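Local coordinates for putative mandelate racemase/muconate lactonizing enzyme (Bordetella bronchiseptica, PDB 3DDM), which is of unknown function but belongs to the enolase superfamily, with an N-terminal domain beside a TIM-barrel-like C-terminal domain, at residues L42-D47 against V52-V57; T82-A85 against A90-F93. The protein carries 1 engineered substitution. All blocks are in the same frame, centred on the assembly; numbering follows the deposited sequence.

Contact 1. Residues L42-D47 against V52-V57; sequences LVEVED and VGWGEV
L42 crosses E56 at a slant on one face of the sheet. Its CD2 reaches the E56 carboxylate, 3.8 Å from E56 OE1, while E56 itself bonds to the backbone of A312 and G315 and to Y309. V43 pairs with G55 through two backbone bonds, V43 N to G55 O and G55 N to V43 O, both 2.8 Å. On the other face, V43 CG1 touches V57 CG2 at 4.0 Å, and V43 CG2 lies over the G55 backbone. E44 carries the main side-chain contact. Its CG sits between the backbone N and the carbonyl carbon (chi1 61°), and the chain runs alongside the W54 indole. E44 CB makes a CH-pi contact, 3.5 Å from the centroid of the W54 six-membered ring. Farther out, E44 CD lies 3.6 Å from W54 CH2, with the carboxylate plane 28° from the ring. V45 repeats the paired bonding with G53: V45 N to G53 O is 2.9 Å. Last, E46 CG touches V52 CG2 at 4.0 Å, and the E46 carboxylate forms a salt bridge with R14. This is an antiparallel beta hairpin, part of the three-stranded sheet of an enolase-type N-terminal domain.

Contact 2. Residues T82-A85 against A90-F93; sequences TARA and AQAF
R84 turns toward Q91 through its first torsion and one bend farther along. The first torsion sets CG between the backbone N and the carbonyl carbon (chi1 51°). The bend comes at chi3 (-66°), after an extended step at chi2, and folds the guanidinium back beside the next residue. Q91 instead has CG anti to its backbone N and an extended chain, which carries its amide out from the helix toward the arginine. The two groups meet obliquely, with guanidinium and amide planes 47° apart. R84 NH2 lies 3.8 Å from Q91 CD, the carbon at the centre of the amide.

The guanidinium has a clear partner within its own loop. A85 O takes two bonds from it, from R84 NE at 3.0 Å and from R84 NH2 at 3.2 Å. Both nitrogens approach one oxygen side-on, and A85 O lies slightly outside the guanidinium plane. The paired bonds probably limit rotation of the group, on the side of the loop near Q91. The contact is small, with 81 Å² buried in total, and lies at the surface.

T82 is the first residue to leave the helical path after helix 65-81, and its OG1 bonds to A78 O. At the other end, Q91 N bonds to D88 OD1 near the start of helix 89-98. A92 and F93 of that helix face helix 110-131, touching L124, I117 and D121, so the loop contact sits beside this helical packing.

In the fold
From the N terminus, the chain passes through strand 14-23 and then strand 37-46, the middle strand of the three-stranded sheet. Contact 1 closes the short turn between strands 37-46 and 52-56. The chain then enters helix 65-81, and contact 2 closes the loop leading into helix 89-98. The two follow in series, neither nested nor crossed. Their centres are 14 Å apart, and their nearest atoms about 6 Å apart, without touching. Helix 110-131 lies against both regions: L124 touches V45 of the sheet and A92 of helix 89-98. Both contacts belong to the N-terminal domain, while E56 reaches across to the C-terminal barrel.

Contact 1. Residues L42-D47 against V52-V57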
ATOM      1  N   LEU A  42     -15.487  10.195   5.554  1.00 40.86           N
ATOM      2  CA  LEU A  42     -16.534  10.626   4.636  1.00 42.14           C
ATOM      3  C   LEU A  42     -15.964  11.734   3.760  1.00 43.36           C
ATOM      4  O   LEU A  42     -15.199  12.582   4.226  1.00 45.16           O
ATOM      5  CB  LEU A  42     -17.753  11.130   5.417  1.00 40.70           C
ATOM      6  CG  LEU A  42     -18.373  10.162   6.444  1.00 42.14           C
ATOM      7  CD1 LEU A  42     -19.601  10.809   7.090  1.00 40.27           C
ATOM      8  CD2 LEU A  42     -18.758   8.848   5.771  1.00 40.03           C
ATOM      9  N   VAL A  43     -16.308  11.719   2.481  1.00 44.90           N
ATOM     10  CA  VAL A  43     -15.810  12.751   1.580  1.00 45.37           C
ATOM     11  C   VAL A  43     -16.958  13.481   0.919  1.00 44.80           C
ATOM     12  O   VAL A  43     -17.996  12.881   0.611  1.00 43.16           O
ATOM     13  CB  VAL A  43     -14.883  12.160   0.495  1.00 44.41           C
ATOM     14  CG1 VAL A  43     -13.550  11.773   1.118  1.00 45.86           C
ATOM     15  CG2 VAL A  43     -15.533  10.941  -0.138  1.00 44.87           C
ATOM     16  N   GLU A  44     -16.780  14.787   0.738  1.00 44.88           N
ATOM     17  CA  GLU A  44     -17.799  15.605   0.098  1.00 45.90           C
ATOM     18  C   GLU A  44     -17.169  16.406  -1.016  1.00 45.77           C
ATOM     19  O   GLU A  44     -16.229  17.154  -0.790  1.00 46.05           O
ATOM     20  CB  GLU A  44     -18.457  16.558   1.101  1.00 46.74           C
ATOM     21  CG  GLU A  44     -17.512  17.547   1.759  1.00 47.36           C
ATOM     22  CD  GLU A  44     -18.250  18.620   2.554  1.00 48.48           C
ATOM     23  OE1 GLU A  44     -19.167  19.259   1.999  1.00 47.14           O
ATOM     24  OE2 GLU A  44     -17.906  18.835   3.733  1.00 50.47           O
ATOM     25  N   VAL A  45     -17.671  16.222  -2.227  1.00 47.10           N
ATOM     26  CA  VAL A  45     -17.163  16.961  -3.369  1.00 49.49           C
ATOM     27  C   VAL A  45     -18.151  18.053  -3.747  1.00 50.42           C
ATOM     28  O   VAL A  45     -19.305  17.764  -4.061  1.00 51.49           O
ATOM     29  CB  VAL A  45     -16.977  16.064  -4.593  1.00 50.39           C
ATOM     30  CG1 VAL A  45     -16.541  16.921  -5.784  1.00 49.75           C
ATOM     31  CG2 VAL A  45     -15.949  14.977  -4.293  1.00 49.75           C
ATOM     32  N   GLU A  46     -17.708  19.306  -3.706  1.00 51.24           N
ATOM     33  CA  GLU A  46     -18.576  20.412  -4.073  1.00 52.43           C
ATOM     34  C   GLU A  46     -18.381  20.800  -5.532  1.00 53.47           C
ATOM     35  O   GLU A  46     -17.260  20.984  -6.009  1.00 52.68           O
ATOM     36  CB  GLU A  46     -18.331  21.640  -3.203  1.00 52.57           C
ATOM     37  CG  GLU A  46     -19.431  22.676  -3.376  1.00 55.44           C
ATOM     38  CD  GLU A  46     -19.150  23.964  -2.642  1.00 58.29           C
ATOM     39  OE1 GLU A  46     -18.783  23.895  -1.448  1.00 60.12           O
ATOM     40  OE2 GLU A  46     -19.305  25.047  -3.255  1.00 59.81           O
ATOM     41  N   ASP A  47     -19.505  20.928  -6.219  1.00 55.00           N
ATOM     42  CA  ASP A  47     -19.578  21.282  -7.628  1.00 56.63           C
ATOM     43  C   ASP A  47     -19.215  22.747  -7.851  1.00 56.69           C
ATOM     44  O   ASP A  47     -19.122  23.533  -6.905  1.00 56.10           O
ATOM     45  CB  ASP A  47     -21.012  21.043  -8.094  1.00 60.21           C
ATOM     46  CG  ASP A  47     -21.130  20.893  -9.576  1.00 63.48           C
ATOM     47  OD1 ASP A  47     -22.262  20.625 -10.040  1.00 66.28           O
ATOM     48  OD2 ASP A  47     -20.103  21.036 -10.275  1.00 67.00           O
ATOM     49  N   VAL A  52     -23.486  19.532  -4.014  1.00 44.74           N
ATOM     50  CA  VAL A  52     -22.652  18.676  -3.184  1.00 43.94           C
ATOM     51  C   VAL A  52     -22.929  17.178  -3.308  1.00 44.10           C
ATOM     52  O   VAL A  52     -24.074  16.751  -3.448  1.00 43.10           O
ATOM     53  CB  VAL A  52     -22.783  19.102  -1.716  1.00 43.64           C
ATOM     54  CG1 VAL A  52     -22.066  18.105  -0.811  1.00 44.02           C
ATOM     55  CG2 VAL A  52     -22.211  20.514  -1.548  1.00 41.68           C
ATOM     56  N   GLY A  53     -21.861  16.389  -3.262  1.00 43.94           N
ATOM     57  CA  GLY A  53     -21.996  14.945  -3.355  1.00 44.66           C
ATOM     58  C   GLY A  53     -21.221  14.279  -2.238  1.00 44.36           C
ATOM     59  O   GLY A  53     -20.141  14.737  -1.881  1.00 44.85           O
ATOM     60  N   TRP A  54     -21.758  13.199  -1.681  1.00 45.28           N
ATOM     61  CA  TRP A  54     -21.078  12.510  -0.584  1.00 45.34           C
ATOM     62  C   TRP A  54     -20.607  11.095  -0.886  1.00 43.33           C
ATOM     63  O   TRP A  54     -21.229  10.364  -1.656  1.00 43.95           O
ATOM     64  CB  TRP A  54     -21.976  12.463   0.651  1.00 47.62           C
ATOM     65  CG  TRP A  54     -22.277  13.799   1.233  1.00 50.12           C
ATOM     66  CD1 TRP A  54     -23.327  14.614   0.922  1.00 50.95           C
ATOM     67  CD2 TRP A  54     -21.515  14.484   2.232  1.00 50.89           C
ATOM     68  NE1 TRP A  54     -23.267  15.767   1.673  1.00 52.15           N
ATOM     69  CE2 TRP A  54     -22.164  15.714   2.483  1.00 49.97           C
ATOM     70  CE3 TRP A  54     -20.343  14.177   2.942  1.00 51.41           C
ATOM     71  CZ2 TRP A  54     -21.684  16.635   3.409  1.00 48.75           C
ATOM     72  CZ3 TRP A  54     -19.863  15.098   3.871  1.00 50.13           C
ATOM     73  CH2 TRP A  54     -20.536  16.312   4.093  1.00 50.94           C
ATOM     74  N   GLY A  55     -19.504  10.714  -0.252  1.00 41.87           N
ATOM     75  CA  GLY A  55     -18.961   9.382  -0.428  1.00 41.14           C
ATOM     76  C   GLY A  55     -18.234   8.899   0.818  1.00 40.89           C
ATOM     77  O   GLY A  55     -18.101   9.636   1.802  1.00 39.24           O
ATOM     78  N   GLU A  56     -17.763   7.656   0.776  1.00 40.51           N
ATOM     79  CA  GLU A  56     -17.034   7.071   1.897  1.00 40.58           C
ATOM     80  C   GLU A  56     -15.780   6.366   1.389  1.00 39.72           C
ATOM     81  O   GLU A  56     -15.790   5.755   0.326  1.00 40.63           O
ATOM     82  CB  GLU A  56     -17.914   6.063   2.656  1.00 40.57           C
ATOM     83  CG  GLU A  56     -17.315   5.654   3.996  1.00 45.46           C
ATOM     84  CD  GLU A  56     -18.271   4.866   4.895  1.00 48.13           C
ATOM     85  OE1 GLU A  56     -19.471   5.214   4.964  1.00 48.26           O
ATOM     86  OE2 GLU A  56     -17.810   3.905   5.554  1.00 50.13           O
ATOM     87  N   VAL A  57     -14.692   6.466   2.137  1.00 39.08           N
ATOM     88  CA  VAL A  57     -13.464   5.796   1.743  1.00 38.59           C
ATOM     89  C   VAL A  57     -13.212   4.671   2.731  1.00 38.96           C
ATOM     90  O   VAL A  57     -13.065   4.914   3.927  1.00 38.65           O
ATOM     91  CB  VAL A  57     -12.250   6.746   1.758  1.00 37.86           C
ATOM     92  CG1 VAL A  57     -10.990   5.970   1.399  1.00 36.84           C
ATOM     93  CG2 VAL A  57     -12.466   7.886   0.781  1.00 37.07           C
TER

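Contact 2. Residues T82-A85 against A90-F93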
ATOM      1  N   THR A  82      -9.801  19.087  -8.879  1.00 49.75           N
ATOM      2  CA  THR A  82     -10.217  20.476  -9.055  1.00 50.70           C
ATOM      3  C   THR A  82      -9.402  21.323 -10.043  1.00 52.40           C
ATOM      4  O   THR A  82      -9.330  22.538  -9.898  1.00 53.79           O
ATOM      5  CB  THR A  82     -10.238  21.219  -7.697  1.00 48.87           C
ATOM      6  OG1 THR A  82      -8.902  21.356  -7.194  1.00 46.83           O
ATOM      7  CG2 THR A  82     -11.077  20.458  -6.693  1.00 47.38           C
ATOM      8  N   ALA A  83      -8.807  20.706 -11.056  1.00 53.75           N
ATOM      9  CA  ALA A  83      -8.011  21.466 -12.017  1.00 54.60           C
ATOM     10  C   ALA A  83      -8.575  21.394 -13.436  1.00 55.94           C
ATOM     11  O   ALA A  83      -8.074  22.051 -14.356  1.00 57.20           O
ATOM     12  CB  ALA A  83      -6.573  20.975 -12.000  1.00 53.03           C
ATOM     13  N   ARG A  84      -9.620  20.597 -13.613  1.00 55.39           N
ATOM     14  CA  ARG A  84     -10.245  20.453 -14.918  1.00 54.75           C
ATOM     15  C   ARG A  84     -11.682  19.991 -14.758  1.00 55.09           C
ATOM     16  O   ARG A  84     -12.163  19.801 -13.636  1.00 56.46           O
ATOM     17  CB  ARG A  84      -9.478  19.438 -15.763  1.00 53.11           C
ATOM     18  CG  ARG A  84      -9.242  18.124 -15.063  1.00 51.25           C
ATOM     19  CD  ARG A  84      -8.786  17.073 -16.044  1.00 50.84           C
ATOM     20  NE  ARG A  84      -9.841  16.758 -16.997  1.00 51.52           N
ATOM     21  CZ  ARG A  84      -9.798  15.735 -17.843  1.00 52.09           C
ATOM     22  NH1 ARG A  84      -8.743  14.929 -17.856  1.00 52.29           N
ATOM     23  NH2 ARG A  84     -10.818  15.503 -18.658  1.00 51.02           N
ATOM     24  N   ALA A  85     -12.362  19.818 -15.884  1.00 52.98           N
ATOM     25  CA  ALA A  85     -13.741  19.362 -15.879  1.00 51.52           C
ATOM     26  C   ALA A  85     -13.752  17.928 -16.390  1.00 51.10           C
ATOM     27  O   ALA A  85     -12.747  17.449 -16.931  1.00 51.24           O
ATOM     28  CB  ALA A  85     -14.583  20.247 -16.767  1.00 51.98           C
ATOM     29  N   ALA A  90     -17.143   8.635 -14.471  1.00 48.49           N
ATOM     30  CA  ALA A  90     -16.293   7.593 -15.030  1.00 46.69           C
ATOM     31  C   ALA A  90     -14.985   8.188 -15.548  1.00 46.95           C
ATOM     32  O   ALA A  90     -13.904   7.630 -15.334  1.00 48.09           O
ATOM     33  CB  ALA A  90     -17.015   6.874 -16.148  1.00 44.41           C
ATOM     34  N   GLN A  91     -15.081   9.321 -16.231  1.00 45.64           N
ATOM     35  CA  GLN A  91     -13.899   9.975 -16.763  1.00 44.71           C
ATOM     36  C   GLN A  91     -12.982  10.488 -15.647  1.00 44.67           C
ATOM     37  O   GLN A  91     -11.760  10.389 -15.749  1.00 46.07           O
ATOM     38  CB  GLN A  91     -14.311  11.120 -17.682  1.00 44.99           C
ATOM     39  CG  GLN A  91     -13.149  11.890 -18.258  1.00 46.05           C
ATOM     40  CD  GLN A  91     -13.585  12.967 -19.233  1.00 47.61           C
ATOM     41  OE1 GLN A  91     -14.034  12.669 -20.338  1.00 49.54           O
ATOM     42  NE2 GLN A  91     -13.463  14.229 -18.824  1.00 46.03           N
ATOM     43  N   ALA A  92     -13.560  11.037 -14.582  1.00 43.63           N
ATOM     44  CA  ALA A  92     -12.761  11.536 -13.461  1.00 41.44           C
ATOM     45  C   ALA A  92     -12.092  10.344 -12.781  1.00 41.09           C
ATOM     46  O   ALA A  92     -10.993  10.451 -12.247  1.00 41.51           O
ATOM     47  CB  ALA A  92     -13.648  12.284 -12.458  1.00 39.24           C
ATOM     48  N   PHE A  93     -12.764   9.202 -12.799  1.00 39.17           N
ATOM     49  CA  PHE A  93     -12.207   8.015 -12.189  1.00 39.26           C
ATOM     50  C   PHE A  93     -10.967   7.578 -12.965  1.00 41.46           C
ATOM     51  O   PHE A  93      -9.897   7.365 -12.388  1.00 42.85           O
ATOM     52  CB  PHE A  93     -13.236   6.896 -12.189  1.00 38.07           C
ATOM     53  CG  PHE A  93     -12.702   5.595 -11.684  1.00 39.91           C
ATOM     54  CD1 PHE A  93     -12.212   5.489 -10.377  1.00 40.38           C
ATOM     55  CD2 PHE A  93     -12.667   4.473 -12.510  1.00 38.55           C
ATOM     56  CE1 PHE A  93     -11.690   4.279  -9.903  1.00 38.25           C
ATOM     57  CE2 PHE A  93     -12.149   3.257 -12.045  1.00 38.69           C
ATOM     58  CZ  PHE A  93     -11.659   3.161 -10.741  1.00 37.40           C
TER